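PDB 2QZU: putative sulfatase yidJ from Bacteroides fragilis, which probably hydrolyses sulfate esters as a metal-dependent member of the sulfatase family. Local coordinates for residues Asp118-Asp122 with Gln123-Met127; Cys158-Glu161 with Arg162-Gly165; Asn274-Arg277 with Asn278-Ala281; Leu237-Asp240 with Arg241-Glu244. All coordinates share one frame; numbering follows the deposited sequence.

Contact 1. Residues Asp118-Asp122 with Gln123-Met127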
loop_
_atom_site.group_PDB
_atom_site.type_symbol
_atom_site.label_atom_id
_atom_site.label_comp_id
_atom_site.label_asym_id
_atom_site.label_seq_id
_atom_site.Cartn_x
_atom_site.Cartn_y
_atom_site.Cartn_z
ATOM N N ASP A 118 -34.737 -12.561 2.206
ATOM C CA ASP A 118 -36.102 -12.135 1.865
ATOM C C ASP A 118 -37.083 -13.109 2.505
ATOM O O ASP A 118 -38.149 -12.719 2.983
ATOM C CB ASP A 118 -36.328 -12.155 0.347
ATOM C CG ASP A 118 -35.552 -11.070 -0.384
ATOM O OD1 ASP A 118 -35.750 -9.876 -0.069
ATOM O OD2 ASP A 118 -34.752 -11.415 -1.283
ATOM N N VAL A 119 -36.715 -14.386 2.491
ATOM C CA VAL A 119 -37.543 -15.434 3.071
ATOM C C VAL A 119 -37.679 -15.233 4.585
ATOM O O VAL A 119 -38.791 -15.219 5.118
ATOM C CB VAL A 119 -36.947 -16.831 2.782
ATOM C CG1 VAL A 119 -37.709 -17.902 3.555
ATOM C CG2 VAL A 119 -37.004 -17.119 1.284
ATOM N N LEU A 120 -36.555 -15.069 5.275
ATOM C CA LEU A 120 -36.597 -14.876 6.722
ATOM C C LEU A 120 -37.347 -13.606 7.106
ATOM O O LEU A 120 -38.044 -13.578 8.122
ATOM C CB LEU A 120 -35.181 -14.862 7.302
ATOM C CG LEU A 120 -34.460 -16.209 7.245
ATOM C CD1 LEU A 120 -33.065 -16.066 7.837
ATOM C CD2 LEU A 120 -35.257 -17.258 8.016
ATOM N N LYS A 121 -37.211 -12.557 6.296
ATOM C CA LYS A 121 -37.920 -11.318 6.580
ATOM C C LYS A 121 -39.417 -11.602 6.493
ATOM O O LYS A 121 -40.198 -11.134 7.322
ATOM C CB LYS A 121 -37.567 -10.227 5.570
ATOM C CG LYS A 121 -38.206 -8.883 5.919
ATOM C CD LYS A 121 -38.199 -7.928 4.744
ATOM C CE LYS A 121 -38.495 -6.506 5.198
ATOM N NZ LYS A 121 -39.774 -6.410 5.952
ATOM N N ASP A 122 -39.817 -12.365 5.480
ATOM C CA ASP A 122 -41.226 -12.701 5.311
ATOM C C ASP A 122 -41.733 -13.587 6.443
ATOM O O ASP A 122 -42.925 -13.588 6.750
ATOM C CB ASP A 122 -41.465 -13.398 3.967
ATOM C CG ASP A 122 -41.417 -12.433 2.793
ATOM O OD1 ASP A 122 -41.736 -11.242 2.991
ATOM O OD2 ASP A 122 -41.079 -12.867 1.671
ATOM N N GLN A 123 -40.831 -14.338 7.069
ATOM C CA GLN A 123 -41.233 -15.204 8.165
ATOM C C GLN A 123 -41.228 -14.483 9.512
ATOM O O GLN A 123 -41.291 -15.122 10.560
ATOM C CB GLN A 123 -40.344 -16.449 8.227
ATOM C CG GLN A 123 -40.394 -17.310 6.968
ATOM C CD GLN A 123 -41.810 -17.668 6.543
ATOM O OE1 GLN A 123 -42.612 -18.140 7.345
ATOM N NE2 GLN A 123 -42.118 -17.451 5.269
ATOM N N GLY A 124 -41.140 -13.154 9.478
ATOM C CA GLY A 124 -41.181 -12.371 10.704
ATOM C C GLY A 124 -39.890 -12.150 11.473
ATOM O O GLY A 124 -39.925 -11.715 12.627
ATOM N N TYR A 125 -38.755 -12.433 10.845
ATOM C CA TYR A 125 -37.463 -12.258 11.500
ATOM C C TYR A 125 -36.992 -10.813 11.494
ATOM O O TYR A 125 -37.256 -10.069 10.551
ATOM C CB TYR A 125 -36.394 -13.109 10.808
ATOM C CG TYR A 125 -36.315 -14.535 11.278
ATOM C CD1 TYR A 125 -37.421 -15.380 11.207
ATOM C CD2 TYR A 125 -35.123 -15.049 11.781
ATOM C CE1 TYR A 125 -37.340 -16.708 11.629
ATOM C CE2 TYR A 125 -35.029 -16.371 12.205
ATOM C CZ TYR A 125 -36.140 -17.193 12.128
ATOM O OH TYR A 125 -36.039 -18.495 12.556
ATOM N N ASN A 126 -36.303 -10.428 12.563
ATOM C CA ASN A 126 -35.724 -9.096 12.682
ATOM C C ASN A 126 -34.423 -9.305 11.903
ATOM O O ASN A 126 -33.662 -10.223 12.221
ATOM C CB ASN A 126 -35.415 -8.788 14.145
ATOM C CG ASN A 126 -35.844 -7.396 14.552
ATOM O OD1 ASN A 126 -35.569 -6.418 13.855
ATOM N ND2 ASN A 126 -36.516 -7.294 15.693
HETATM N N MSE A 127 -34.165 -8.473 10.897
HETATM C CA MSE A 127 -32.976 -8.641 10.049
HETATM C C MSE A 127 -31.890 -7.567 10.160
HETATM O O MSE A 127 -32.186 -6.376 10.223
HETATM C CB MSE A 127 -33.410 -8.718 8.581
HETATM C CG MSE A 127 -34.537 -9.696 8.296
HETATM SE SE MSE A 127 -34.032 -11.532 8.562
HETATM C CE MSE A 127 -32.709 -11.703 7.155
HETATM O O HOH W 1 -39.751 -9.873 9.447
#
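Leu120, with chi1 at -69°, turns its CG to the side of its own backbone N and carries CD2 over the ring of Tyr125, whose own chi1 of -85° sets the ring beside its backbone N, facing Leu120. The two meet in a CH-pi contact: CD2 of Leu120 stands 4.1 Å from the centroid of the Tyr125 ring, almost exactly on the ring normal. On the CB side of Leu120, Met127, built as selenomethionine, bends at chi2 and chi3 and brings SE to 3.7 Å from Leu120 CB. A branched leucine suits this place, since its CB and CD2 serve two partners while it also packs on Ala223 and Leu366. Tyrosine fits its own place because the ring is buried while its hydroxyl reaches the chain at Pro28 O and Thr27 OG1.

The backbone closes the turn. Gln123 N keeps a last helical bond to Val119 O, 3.0 Å long. Gly124 N then donates to Lys121 O at 3.1 Å, and Tyr125 N reaches back to Leu120 O over 3.0 Å. Such a reversal needs the positive phi of Gly124 (86°), where a CB would press on the preceding carbonyl oxygen; glycine has none. A water 2.5 Å from Lys121 O and 2.7 Å from Tyr125 O lies between the helix end and the outgoing chain. This is a Schellman motif with Gly124 at C-prime, and it delivers the chain from helix 116-122 into strand 126-130 of the central sheet, an alpha-to-beta connection of the alkaline phosphatase-like fold.

Contact 2. Residues Cys158-Glu161 with Arg162-Gly165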
loop_
_atom_site.group_PDB
_atom_site.type_symbol
_atom_site.label_atom_id
_atom_site.label_comp_id
_atom_site.label_asym_id
_atom_site.label_seq_id
_atom_site.Cartn_x
_atom_site.Cartn_y
_atom_site.Cartn_z
ATOM N N CYS A 158 -25.877 0.554 -1.413
ATOM C CA CYS A 158 -26.959 -0.402 -1.608
ATOM C C CYS A 158 -28.221 0.289 -1.115
ATOM O O CYS A 158 -28.431 0.421 0.090
ATOM C CB CYS A 158 -26.738 -1.683 -0.796
ATOM S SG CYS A 158 -28.019 -2.945 -1.084
ATOM N N PRO A 159 -29.063 0.768 -2.041
ATOM C CA PRO A 159 -30.299 1.445 -1.640
ATOM C C PRO A 159 -31.220 0.454 -0.925
ATOM O O PRO A 159 -31.109 -0.756 -1.123
ATOM C CB PRO A 159 -30.870 1.938 -2.971
ATOM C CG PRO A 159 -30.400 0.898 -3.943
ATOM C CD PRO A 159 -28.969 0.655 -3.508
ATOM N N PRO A 160 -32.140 0.953 -0.089
ATOM C CA PRO A 160 -33.059 0.073 0.642
ATOM C C PRO A 160 -33.754 -1.019 -0.175
ATOM O O PRO A 160 -33.868 -2.161 0.282
ATOM C CB PRO A 160 -34.051 1.057 1.260
ATOM C CG PRO A 160 -33.185 2.248 1.545
ATOM C CD PRO A 160 -32.384 2.366 0.259
ATOM N N GLU A 161 -34.209 -0.682 -1.378
ATOM C CA GLU A 161 -34.908 -1.657 -2.206
ATOM C C GLU A 161 -34.016 -2.777 -2.743
ATOM O O GLU A 161 -34.511 -3.735 -3.341
ATOM C CB GLU A 161 -35.633 -0.963 -3.372
ATOM C CG GLU A 161 -34.720 -0.398 -4.449
ATOM C CD GLU A 161 -34.236 1.007 -4.147
ATOM O OE1 GLU A 161 -34.311 1.438 -2.973
ATOM O OE2 GLU A 161 -33.771 1.680 -5.090
ATOM N N ARG A 162 -32.706 -2.661 -2.532
ATOM C CA ARG A 162 -31.775 -3.701 -2.978
ATOM C C ARG A 162 -31.129 -4.424 -1.792
ATOM O O ARG A 162 -30.145 -5.145 -1.957
ATOM C CB ARG A 162 -30.681 -3.104 -3.876
ATOM C CG ARG A 162 -31.138 -2.798 -5.308
ATOM C CD ARG A 162 -30.010 -2.207 -6.155
ATOM N NE ARG A 162 -28.846 -3.087 -6.236
ATOM C CZ ARG A 162 -28.765 -4.156 -7.022
ATOM N NH1 ARG A 162 -29.781 -4.481 -7.811
ATOM N NH2 ARG A 162 -27.671 -4.912 -7.004
ATOM N N ARG A 163 -31.692 -4.249 -0.599
ATOM C CA ARG A 163 -31.133 -4.883 0.593
ATOM C C ARG A 163 -31.734 -6.241 0.944
ATOM O O ARG A 163 -31.353 -6.856 1.934
ATOM C CB ARG A 163 -31.248 -3.932 1.790
ATOM C CG ARG A 163 -30.388 -2.700 1.623
ATOM C CD ARG A 163 -30.533 -1.704 2.759
ATOM N NE ARG A 163 -29.835 -0.470 2.419
ATOM C CZ ARG A 163 -29.879 0.648 3.137
ATOM N NH1 ARG A 163 -30.591 0.703 4.257
ATOM N NH2 ARG A 163 -29.232 1.723 2.716
ATOM N N HIS A 164 -32.675 -6.697 0.125
ATOM C CA HIS A 164 -33.307 -7.992 0.314
ATOM C C HIS A 164 -33.755 -8.338 1.737
ATOM O O HIS A 164 -33.492 -9.433 2.237
ATOM C CB HIS A 164 -32.371 -9.072 -0.237
ATOM C CG HIS A 164 -32.179 -8.979 -1.718
ATOM N ND1 HIS A 164 -33.021 -9.597 -2.616
ATOM C CD2 HIS A 164 -31.307 -8.252 -2.458
ATOM C CE1 HIS A 164 -32.680 -9.254 -3.846
ATOM N NE2 HIS A 164 -31.642 -8.439 -3.776
ATOM N N GLY A 165 -34.434 -7.399 2.387
ATOM C CA GLY A 165 -34.940 -7.661 3.722
ATOM C C GLY A 165 -34.096 -7.251 4.911
ATOM O O GLY A 165 -34.589 -7.249 6.038
HETATM O O HOH W 2 -35.112 -4.836 1.081
HETATM O O HOH W 3 -34.115 -6.283 -2.170
#
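The guanidinium of Arg163 has Pro160 N 3.6 Å above one face, offset toward the rim, and Cys158 O at its edge, in plane. The His164 ring carries a water 3.3 Å above the centre of one face. Cys158 O is gripped side-on by two nitrogens, Arg163 NE at 2.9 Å and Arg163 NH2 at 3.0 Å. Two bonds to one oxygen in the guanidinium plane limit rotation of the head. The extended chain of Arg163 runs alongside Pro160 and brings CZ to 4.0 Å from Pro160 CG. Arginine suits the site because its planar head binds at its edge and packs on a face; Thr186 O takes NH1.

Arg162 lies beside the other proline, its CD 3.8 Å from Pro159 CG, before a bend at chi3 turns the head toward a salt bridge with Asp136. Cys158 SG touches both arginines: it lies 3.2 Å from Arg162 O and 3.6 Å from Arg163 CG. Arg162 N donates to Pro159 O and Arg163 N to Pro160 O, the i+3 pattern of a short 3-10 turn, where the missing proline N-H is not needed. Two waters extend it, the one over His164 linking Glu161 O to His164 N, the other Pro160 O to Gly165 N. The turn lies in the loop between strands 126-130 and 168-172: Trp169 on the second strand makes a cation-pi contact with Arg163, and Ser117 on helix 116-122 bonds to His164 O.

Contact 3. Residues Asn274-Arg277 with Asn278-Ala281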
loop_
_atom_site.group_PDB
_atom_site.type_symbol
_atom_site.label_atom_id
_atom_site.label_comp_id
_atom_site.label_asym_id
_atom_site.label_seq_id
_atom_site.Cartn_x
_atom_site.Cartn_y
_atom_site.Cartn_z
ATOM N N ASN A 274 6.792 -12.869 3.011
ATOM C CA ASN A 274 6.681 -11.479 3.443
ATOM C C ASN A 274 5.301 -11.094 3.979
ATOM O O ASN A 274 5.158 -10.052 4.614
ATOM C CB ASN A 274 7.032 -10.553 2.271
ATOM C CG ASN A 274 7.273 -9.120 2.705
ATOM O OD1 ASN A 274 6.969 -8.181 1.969
ATOM N ND2 ASN A 274 7.835 -8.945 3.896
ATOM N N ASN A 275 4.293 -11.929 3.733
ATOM C CA ASN A 275 2.934 -11.612 4.168
ATOM C C ASN A 275 2.237 -12.590 5.112
ATOM O O ASN A 275 1.187 -12.262 5.668
ATOM C CB ASN A 275 2.044 -11.411 2.937
ATOM C CG ASN A 275 2.419 -10.180 2.142
ATOM O OD1 ASN A 275 2.125 -9.052 2.548
ATOM N ND2 ASN A 275 3.082 -10.383 1.010
ATOM N N ILE A 276 2.801 -13.777 5.304
ATOM C CA ILE A 276 2.157 -14.760 6.169
ATOM C C ILE A 276 1.979 -14.305 7.621
ATOM O O ILE A 276 0.954 -14.605 8.241
ATOM C CB ILE A 276 2.900 -16.128 6.120
ATOM C CG1 ILE A 276 2.054 -17.207 6.805
ATOM C CG2 ILE A 276 4.266 -16.016 6.774
ATOM C CD1 ILE A 276 0.721 -17.476 6.126
ATOM N N ARG A 277 2.951 -13.572 8.163
ATOM C CA ARG A 277 2.847 -13.094 9.543
ATOM C C ARG A 277 1.653 -12.172 9.745
ATOM O O ARG A 277 0.891 -12.331 10.704
ATOM C CB ARG A 277 4.116 -12.343 9.966
ATOM C CG ARG A 277 5.279 -13.239 10.343
ATOM C CD ARG A 277 6.411 -12.444 10.990
ATOM N NE ARG A 277 7.543 -13.304 11.317
ATOM C CZ ARG A 277 8.658 -12.887 11.908
ATOM N NH1 ARG A 277 8.798 -11.612 12.244
ATOM N NH2 ARG A 277 9.635 -13.748 12.159
ATOM N N ASN A 278 1.495 -11.201 8.852
ATOM C CA ASN A 278 0.389 -10.262 8.971
ATOM C C ASN A 278 -0.943 -10.926 8.652
ATOM O O ASN A 278 -1.979 -10.512 9.165
ATOM C CB ASN A 278 0.630 -9.037 8.085
ATOM C CG ASN A 278 1.598 -8.048 8.720
ATOM O OD1 ASN A 278 2.202 -7.220 8.038
ATOM N ND2 ASN A 278 1.737 -8.127 10.038
ATOM N N TYR A 279 -0.914 -11.961 7.816
ATOM C CA TYR A 279 -2.141 -12.686 7.490
ATOM C C TYR A 279 -2.627 -13.352 8.781
ATOM O O TYR A 279 -3.809 -13.269 9.135
ATOM C CB TYR A 279 -1.877 -13.755 6.425
ATOM C CG TYR A 279 -3.122 -14.489 5.962
ATOM C CD1 TYR A 279 -4.142 -13.820 5.279
ATOM C CD2 TYR A 279 -3.274 -15.853 6.198
ATOM C CE1 TYR A 279 -5.286 -14.500 4.838
ATOM C CE2 TYR A 279 -4.410 -16.543 5.766
ATOM C CZ TYR A 279 -5.409 -15.860 5.086
ATOM O OH TYR A 279 -6.521 -16.547 4.650
ATOM N N TYR A 280 -1.710 -13.998 9.499
ATOM C CA TYR A 280 -2.084 -14.643 10.755
ATOM C C TYR A 280 -2.521 -13.604 11.789
ATOM O O TYR A 280 -3.440 -13.856 12.567
ATOM C CB TYR A 280 -0.924 -15.479 11.321
ATOM C CG TYR A 280 -0.627 -16.773 10.581
ATOM C CD1 TYR A 280 -1.566 -17.359 9.729
ATOM C CD2 TYR A 280 0.589 -17.436 10.774
ATOM C CE1 TYR A 280 -1.297 -18.576 9.089
ATOM C CE2 TYR A 280 0.865 -18.644 10.145
ATOM C CZ TYR A 280 -0.081 -19.207 9.306
ATOM O OH TYR A 280 0.194 -20.403 8.695
ATOM N N ALA A 281 -1.871 -12.439 11.793
ATOM C CA ALA A 281 -2.222 -11.375 12.735
ATOM C C ALA A 281 -3.675 -10.963 12.514
ATOM O O ALA A 281 -4.436 -10.801 13.471
ATOM C CB ALA A 281 -1.293 -10.158 12.551
HETATM O O HOH W 4 3.712 -10.356 7.129
HETATM O O HOH W 5 2.487 -7.627 5.128
#
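Ile276 and Tyr280 form the tight side of this helix segment. Ile276 CG1 is anti to the backbone N (chi1 -169°), which sends CD1 toward the C-terminal end of the helix and over a face of the Tyr280 ring, 4.0 Å from its centroid and displaced toward the rim. CG1 follows at 3.8 Å from Tyr280 CZ. The long CG1-CD1 arm of isoleucine suits the place, since CD1 also just meets the border of Tyr279, 4.3 Å from its CD2. The turn itself is regular here, with Tyr280 N donating to Ile276 O over 3.0 Å and Ala281 N to Arg277 O. Val251 and Leu254 of helix 251-254 close over Ile276.

The other side is wetter. Asn275 has a phi of -121°, stretched for a helix, and a water sits between Asn274 O and Asn278 N, 2.9 Å from each. A second water lies 3.0 Å from Asn275 OD1 and equally far from Asn278 OD1. Small polar amides suit this flank, where Asn274 and Asn278 also pack on Gly124 and Asp122 of the second subunit.

Chemically, the contact sorts its partners: apolar carbons meet ring carbons, whereas each ring hydroxyl is satisfied away from the helix, Tyr280 OH at Glu49 and Tyr279 OH at Gln37 O and Arg39 N. Water stands in for a missing helical bond, so the chain deforms at Asn275 without leaving Asn274 O or Asn278 N unpartnered.

Contact 4. Residues Leu237-Asp240 with Arg241-Glu244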
loop_
_atom_site.group_PDB
_atom_site.type_symbol
_atom_site.label_atom_id
_atom_site.label_comp_id
_atom_site.label_asym_id
_atom_site.label_seq_id
_atom_site.Cartn_x
_atom_site.Cartn_y
_atom_site.Cartn_z
ATOM N N LEU A 237 -2.648 -3.840 7.589
ATOM C CA LEU A 237 -3.588 -2.949 8.255
ATOM C C LEU A 237 -4.357 -3.677 9.359
ATOM O O LEU A 237 -5.565 -3.933 9.255
ATOM C CB LEU A 237 -4.535 -2.354 7.215
ATOM C CG LEU A 237 -3.839 -1.638 6.051
ATOM C CD1 LEU A 237 -4.874 -1.228 5.027
ATOM C CD2 LEU A 237 -3.069 -0.420 6.561
ATOM N N VAL A 238 -3.623 -4.010 10.415
ATOM C CA VAL A 238 -4.146 -4.713 11.575
ATOM C C VAL A 238 -3.430 -4.143 12.799
ATOM O O VAL A 238 -2.249 -3.791 12.725
ATOM C CB VAL A 238 -3.881 -6.240 11.449
ATOM C CG1 VAL A 238 -2.399 -6.503 11.190
ATOM C CG2 VAL A 238 -4.357 -6.964 12.699
ATOM N N PRO A 239 -4.137 -4.013 13.935
ATOM C CA PRO A 239 -3.500 -3.468 15.139
ATOM C C PRO A 239 -2.203 -4.170 15.529
ATOM O O PRO A 239 -2.070 -5.389 15.398
ATOM C CB PRO A 239 -4.588 -3.613 16.195
ATOM C CG PRO A 239 -5.838 -3.359 15.389
ATOM C CD PRO A 239 -5.582 -4.208 14.157
ATOM N N ASP A 240 -1.260 -3.377 16.025
ATOM C CA ASP A 240 0.050 -3.868 16.429
ATOM C C ASP A 240 0.038 -5.016 17.424
ATOM O O ASP A 240 0.905 -5.890 17.364
ATOM C CB ASP A 240 0.883 -2.719 17.000
ATOM C CG ASP A 240 1.125 -1.624 15.985
ATOM O OD1 ASP A 240 1.478 -1.958 14.836
ATOM O OD2 ASP A 240 0.968 -0.433 16.336
ATOM N N ARG A 241 -0.926 -5.025 18.339
ATOM C CA ARG A 241 -0.973 -6.095 19.330
ATOM C C ARG A 241 -1.138 -7.475 18.695
ATOM O O ARG A 241 -0.654 -8.471 19.230
ATOM C CB ARG A 241 -2.074 -5.833 20.368
ATOM C CG ARG A 241 -3.484 -5.663 19.826
ATOM C CD ARG A 241 -4.444 -5.371 20.976
ATOM N NE ARG A 241 -5.846 -5.300 20.566
ATOM C CZ ARG A 241 -6.390 -4.283 19.904
ATOM N NH1 ARG A 241 -5.653 -3.234 19.566
ATOM N NH2 ARG A 241 -7.679 -4.309 19.592
ATOM N N TYR A 242 -1.811 -7.541 17.552
ATOM C CA TYR A 242 -1.979 -8.824 16.880
ATOM C C TYR A 242 -0.706 -9.208 16.127
ATOM O O TYR A 242 -0.388 -10.390 15.990
ATOM C CB TYR A 242 -3.186 -8.767 15.941
ATOM C CG TYR A 242 -4.464 -8.472 16.688
ATOM C CD1 TYR A 242 -4.926 -9.339 17.683
ATOM C CD2 TYR A 242 -5.187 -7.312 16.441
ATOM C CE1 TYR A 242 -6.072 -9.053 18.409
ATOM C CE2 TYR A 242 -6.337 -7.016 17.161
ATOM C CZ TYR A 242 -6.771 -7.893 18.143
ATOM O OH TYR A 242 -7.909 -7.606 18.851
ATOM N N LYS A 243 0.034 -8.210 15.655
ATOM C CA LYS A 243 1.281 -8.472 14.946
ATOM C C LYS A 243 2.339 -8.984 15.924
ATOM O O LYS A 243 3.132 -9.866 15.588
ATOM C CB LYS A 243 1.794 -7.199 14.254
ATOM C CG LYS A 243 0.921 -6.687 13.116
ATOM C CD LYS A 243 1.579 -5.489 12.425
ATOM C CE LYS A 243 0.735 -4.944 11.287
ATOM N NZ LYS A 243 1.411 -3.800 10.601
ATOM N N GLU A 244 2.337 -8.431 17.135
ATOM C CA GLU A 244 3.295 -8.818 18.173
ATOM C C GLU A 244 3.262 -10.314 18.461
ATOM O O GLU A 244 4.276 -10.908 18.818
ATOM C CB GLU A 244 3.004 -8.068 19.479
ATOM C CG GLU A 244 4.065 -7.057 19.881
ATOM C CD GLU A 244 3.696 -5.636 19.499
ATOM O OE1 GLU A 244 2.684 -5.125 20.027
ATOM O OE2 GLU A 244 4.417 -5.031 18.677
HETATM O O HOH W 6 -0.597 -1.700 11.778
HETATM O O HOH W 7 2.275 -1.867 12.361
#
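Pro239 lies side by side with Tyr242, its CB 3.8 Å from Tyr242 CD2 and its CD in the plane of the ring, at the edge. Val238 crosses Tyr242 at an angle, with CG2 3.8 Å from Tyr242 CD2, while its CG1 rests 3.5 Å from Lys243 CE. Arg241 adds its aliphatic CG over a face of the Tyr242 ring; chi1 of 57° folds the extended chain back, leaving NH1 3.6 Å from Pro239 CB.

Next, in the backbone, Pro239 is the N-cap: its O accepts from Tyr242 N at 3.1 Å, and Asp240 O takes Glu244 N at 2.9 Å. Proline is tolerated because the helix does not use its N-H; it offers only its carbonyl as cap. Farther out, Glu202 holds Arg241 by a salt bridge, Glu288 bonds to Tyr242 OH, and Ala281 of helix 267-299 packs against Val238 and Tyr242.

Lys243 NZ is bonded to Glu236 O and to two waters, one of which lies 2.6 Å from Asp240 OD1. Acid and amine are therefore probably joined through water, while Asp240 OD2 pairs directly with Lys373 of the second subunit. The helix start and the two lysines probably help keep this aspartate ionised.

The contacts form two pairs. Contacts 1 and 2 have centres 14 Å apart and meet where Asp118 OD2 and His164 ND1, 2.8 Å apart, make a probable hydrogen bond, fixing the loop turn on helix 116-122. Contacts 3 and 4, centres 10 Å apart, pack through Ala281 O and Tyr242 CB at 3.4 Å. Within one chain the pairs are remote, with contacts 1 and 3 centred about 39 Å apart, yet across the dimer contact 1 of the second subunit, through Asp122, Gln123 and Gly124, lies against contacts 3 and 4. None of the four includes Ser76, predicted to be converted to the formylglycine (3-oxoalanine) that is catalytic in sulfatases, and unmodified here.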